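Local coordinates for sporozoite surface protein 2 (PDB 4HQO), which serves as a sporozoite surface adhesion receptor for gliding motility, here represented by its metal-binding von Willebrand factor A and thrombospondin type 1 adhesive domains, at residues T102-V112 with V129-S139. The protein carries 4 engineered substitutions. Residues are numbered along the deposited sequence; the frame is centred on the assembly and turned at random.
Engineered in segment 102-112: Ser104 (natural residue Asn). With MG (magnesium ion), chain E.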
loop_
_atom_site.group_PDB
_atom_site.type_symbol
_atom_site.label_atom_id
_atom_site.label_comp_id
_atom_site.label_asym_id
_atom_site.label_seq_id
_atom_site.Cartn_x
_atom_site.Cartn_y
_atom_site.Cartn_z
ATOM N N THR A 102 13.723 14.168 22.030
ATOM C CA THR A 102 14.307 12.868 21.761
ATOM C C THR A 102 13.694 12.282 20.475
ATOM O O THR A 102 13.095 13.015 19.692
ATOM C CB THR A 102 14.151 11.950 22.986
ATOM O OG1 THR A 102 12.781 11.949 23.399
ATOM C CG2 THR A 102 15.018 12.484 24.170
ATOM N N THR A 103 13.856 10.981 20.249
ATOM C CA THR A 103 13.590 10.389 18.934
ATOM C C THR A 103 12.734 9.120 19.016
ATOM O O THR A 103 13.263 8.011 19.085
ATOM C CB THR A 103 14.917 10.056 18.229
ATOM O OG1 THR A 103 15.828 11.151 18.388
ATOM C CG2 THR A 103 14.691 9.779 16.742
ATOM N N SER A 104 11.415 9.295 19.012
ATOM C CA SER A 104 10.478 8.182 19.121
ATOM C C SER A 104 10.358 7.369 17.822
ATOM O O SER A 104 9.282 7.280 17.217
ATOM C CB SER A 104 9.105 8.709 19.524
ATOM O OG SER A 104 9.137 9.238 20.833
ATOM N N MET A 105 11.458 6.763 17.396
ATOM C CA MET A 105 11.476 6.112 16.085
ATOM C C MET A 105 10.664 4.811 16.083
ATOM O O MET A 105 9.966 4.506 15.122
ATOM C CB MET A 105 12.916 5.850 15.639
ATOM C CG MET A 105 13.030 5.184 14.286
ATOM S SD MET A 105 14.724 4.738 13.880
ATOM C CE MET A 105 15.491 6.358 13.882
ATOM N N THR A 106 10.762 4.052 17.168
ATOM C CA THR A 106 10.026 2.797 17.305
ATOM C C THR A 106 8.522 3.076 17.282
ATOM O O THR A 106 7.769 2.372 16.622
ATOM C CB THR A 106 10.404 2.077 18.612
ATOM O OG1 THR A 106 11.784 1.690 18.558
ATOM C CG2 THR A 106 9.509 0.836 18.859
ATOM N N ALA A 107 8.089 4.116 17.990
ATOM C CA ALA A 107 6.667 4.475 18.020
ATOM C C ALA A 107 6.121 4.891 16.640
ATOM O O ALA A 107 4.989 4.559 16.290
ATOM C CB ALA A 107 6.399 5.562 19.076
ATOM N N ALA A 108 6.924 5.597 15.852
ATOM C CA ALA A 108 6.495 5.984 14.503
ATOM C C ALA A 108 6.324 4.751 13.609
ATOM O O ALA A 108 5.334 4.620 12.886
ATOM C CB ALA A 108 7.491 6.959 13.886
ATOM N N LEU A 109 7.293 3.847 13.674
ATOM C CA LEU A 109 7.245 2.607 12.905
ATOM C C LEU A 109 6.087 1.726 13.368
ATOM O O LEU A 109 5.468 1.018 12.570
ATOM C CB LEU A 109 8.570 1.859 13.026
ATOM C CG LEU A 109 9.761 2.436 12.264
ATOM C CD1 LEU A 109 11.048 1.939 12.891
ATOM C CD2 LEU A 109 9.692 2.037 10.785
ATOM N N ASP A 110 5.790 1.782 14.659
ATOM C CA ASP A 110 4.655 1.052 15.213
ATOM C C ASP A 110 3.314 1.540 14.667
ATOM O O ASP A 110 2.345 0.783 14.624
ATOM C CB ASP A 110 4.638 1.141 16.734
ATOM C CG ASP A 110 5.219 -0.085 17.388
ATOM O OD1 ASP A 110 5.078 -1.188 16.810
ATOM O OD2 ASP A 110 5.816 0.058 18.476
ATOM N N GLU A 111 3.245 2.809 14.284
ATOM C CA GLU A 111 2.032 3.314 13.646
ATOM C C GLU A 111 1.757 2.543 12.355
ATOM O O GLU A 111 0.608 2.209 12.050
ATOM C CB GLU A 111 2.126 4.819 13.371
ATOM C CG GLU A 111 2.293 5.680 14.617
ATOM C CD GLU A 111 1.039 5.786 15.481
ATOM O OE1 GLU A 111 1.029 6.640 16.391
ATOM O OE2 GLU A 111 0.065 5.039 15.261
ATOM N N VAL A 112 2.817 2.225 11.617
ATOM C CA VAL A 112 2.657 1.430 10.402
ATOM C C VAL A 112 2.149 0.040 10.720
ATOM O O VAL A 112 1.255 -0.458 10.033
ATOM C CB VAL A 112 3.956 1.335 9.588
ATOM C CG1 VAL A 112 3.686 0.637 8.254
ATOM C CG2 VAL A 112 4.510 2.726 9.341
ATOM N N VAL A 129 7.533 2.051 3.362
ATOM C CA VAL A 129 7.894 3.007 4.400
ATOM C C VAL A 129 9.125 3.785 3.984
ATOM O O VAL A 129 10.149 3.200 3.625
ATOM C CB VAL A 129 8.186 2.336 5.751
ATOM C CG1 VAL A 129 8.642 3.391 6.760
ATOM C CG2 VAL A 129 6.953 1.601 6.266
ATOM N N ILE A 130 9.030 5.107 4.021
ATOM C CA ILE A 130 10.224 5.922 3.855
ATOM C C ILE A 130 10.575 6.526 5.209
ATOM O O ILE A 130 9.809 7.308 5.767
ATOM C CB ILE A 130 10.024 7.017 2.795
ATOM C CG1 ILE A 130 9.751 6.380 1.430
ATOM C CG2 ILE A 130 11.246 7.920 2.721
ATOM C CD1 ILE A 130 9.606 7.396 0.316
ATOM N N LEU A 131 11.723 6.126 5.747
ATOM C CA LEU A 131 12.156 6.579 7.064
ATOM C C LEU A 131 13.265 7.619 6.917
ATOM O O LEU A 131 14.364 7.299 6.464
ATOM C CB LEU A 131 12.639 5.383 7.899
ATOM C CG LEU A 131 13.215 5.678 9.287
ATOM C CD1 LEU A 131 12.146 6.232 10.229
ATOM C CD2 LEU A 131 13.860 4.405 9.862
ATOM N N MET A 132 12.969 8.867 7.284
ATOM C CA MET A 132 13.959 9.939 7.197
ATOM C C MET A 132 14.513 10.230 8.579
ATOM O O MET A 132 13.783 10.721 9.438
ATOM C CB MET A 132 13.331 11.219 6.635
ATOM C CG MET A 132 12.927 11.130 5.190
ATOM S SD MET A 132 12.073 12.616 4.632
ATOM C CE MET A 132 13.226 13.868 5.095
ATOM N N THR A 133 15.799 9.954 8.789
ATOM C CA THR A 133 16.376 10.067 10.127
ATOM C C THR A 133 17.901 10.237 10.103
ATOM O O THR A 133 18.544 9.946 9.094
ATOM C CB THR A 133 15.992 8.831 10.979
ATOM O OG1 THR A 133 16.453 8.990 12.329
ATOM C CG2 THR A 133 16.593 7.557 10.371
ATOM N N ASP A 134 18.467 10.729 11.207
ATOM C CA ASP A 134 19.917 10.704 11.411
ATOM C C ASP A 134 20.364 9.385 12.054
ATOM O O ASP A 134 21.550 9.150 12.262
ATOM C CB ASP A 134 20.394 11.893 12.260
ATOM C CG ASP A 134 19.856 11.865 13.685
ATOM O OD1 ASP A 134 19.132 10.912 14.068
ATOM O OD2 ASP A 134 20.172 12.814 14.434
ATOM N N GLY A 135 19.403 8.542 12.397
ATOM C CA GLY A 135 19.722 7.199 12.841
ATOM C C GLY A 135 20.156 7.089 14.291
ATOM O O GLY A 135 20.985 6.243 14.623
ATOM N N VAL A 136 19.596 7.945 15.147
ATOM C CA VAL A 136 19.844 7.889 16.591
ATOM C C VAL A 136 18.510 7.778 17.348
ATOM O O VAL A 136 17.997 8.772 17.869
ATOM C CB VAL A 136 20.615 9.138 17.082
ATOM C CG1 VAL A 136 21.164 8.900 18.490
ATOM C CG2 VAL A 136 21.758 9.468 16.131
ATOM N N PRO A 137 17.918 6.571 17.371
ATOM C CA PRO A 137 16.621 6.403 18.038
ATOM C C PRO A 137 16.761 6.347 19.559
ATOM O O PRO A 137 17.873 6.203 20.084
ATOM C CB PRO A 137 16.128 5.050 17.501
ATOM C CG PRO A 137 17.397 4.286 17.237
ATOM C CD PRO A 137 18.372 5.330 16.717
ATOM N N ASN A 138 15.634 6.465 20.256
ATOM C CA ASN A 138 15.616 6.331 21.706
ATOM C C ASN A 138 16.030 4.938 22.163
ATOM O O ASN A 138 16.561 4.784 23.258
ATOM C CB ASN A 138 14.240 6.678 22.275
ATOM C CG ASN A 138 13.945 8.172 22.225
ATOM O OD1 ASN A 138 14.831 8.985 21.970
ATOM N ND2 ASN A 138 12.697 8.534 22.487
ATOM N N SER A 139 15.767 3.930 21.332
ATOM C CA SER A 139 16.176 2.553 21.613
ATOM C C SER A 139 16.603 1.857 20.328
ATOM O O SER A 139 15.779 1.628 19.453
ATOM C CB SER A 139 15.034 1.760 22.237
ATOM O OG SER A 139 15.445 0.431 22.492
HETATM MG MG MG E . 17.392 12.549 17.725
HETATM O O HOH W 1 10.413 10.309 23.461
HETATM O O HOH W 2 17.025 10.310 21.084
HETATM O O HOH W 3 17.244 11.354 15.930
HETATM O O HOH W 4 18.614 11.418 19.046
HETATM O O HOH W 5 17.521 13.967 19.379
#
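Thr102 lies against the amide of Asn138, the two side chains crossing at about a right angle, and water 1 joins Thr102 OG1 and, more weakly, Asn138 ND2 to OG of the engineered Ser104, which is also hydrogen-bonded to Gly66 O. At Thr103 the backbone is gripped twice by the same asparagine. Thr103 N donates to Asn138 OD1 at 2.8 Å, nearly straight (164°) but from above the amide plane, and Asn138 N returns a bond to Thr103 O at 3.1 Å. That carbonyl also accepts from Met105 N, the two donors arriving from opposite faces of its plane. The same residue binds the magnesium ion through Thr103 OG1 at 2.2 Å, and the paired backbone bonds probably help to hold it there; Ser28 and Ser30 also bind the ion, and waters 3, 4 and 5 complete six ligands. This is the metal ion-dependent adhesion site of the von Willebrand factor A fold. The 129-139 segment touches it through water: water 3 lies 2.7 Å from Asp134 OD1, to which it can donate, and water 4 donates to Val136 O. Met105 then turns inward, CG anti to the backbone N (chi1 -180°) and the chain bent at chi3, which brings CE to 3.2 Å from Thr133 OG1. Its CB packs on Pro137 CB at 3.8 Å, and SD meets Leu131 CD2 at 4.1 Å. Thr133 OG1 closes an ST turn with Gly135 N and bonds to Asp26. Further along, Leu109 CD2 approaches Val129 CG1 loosely, whereas Val112 CG1 meets Val129 CG2 tip to tip at 3.9 Å. Helix 105-112 runs nearly antiparallel to strand 129-133 (166°), the axes of these short segments 10.7 Å apart, over a sheet in which strand 126-133 lies between strands 19-26 and 156-161; helix 140-152 touches Thr106 and Leu109, and strand 58-65 touches Ala108 and Glu111.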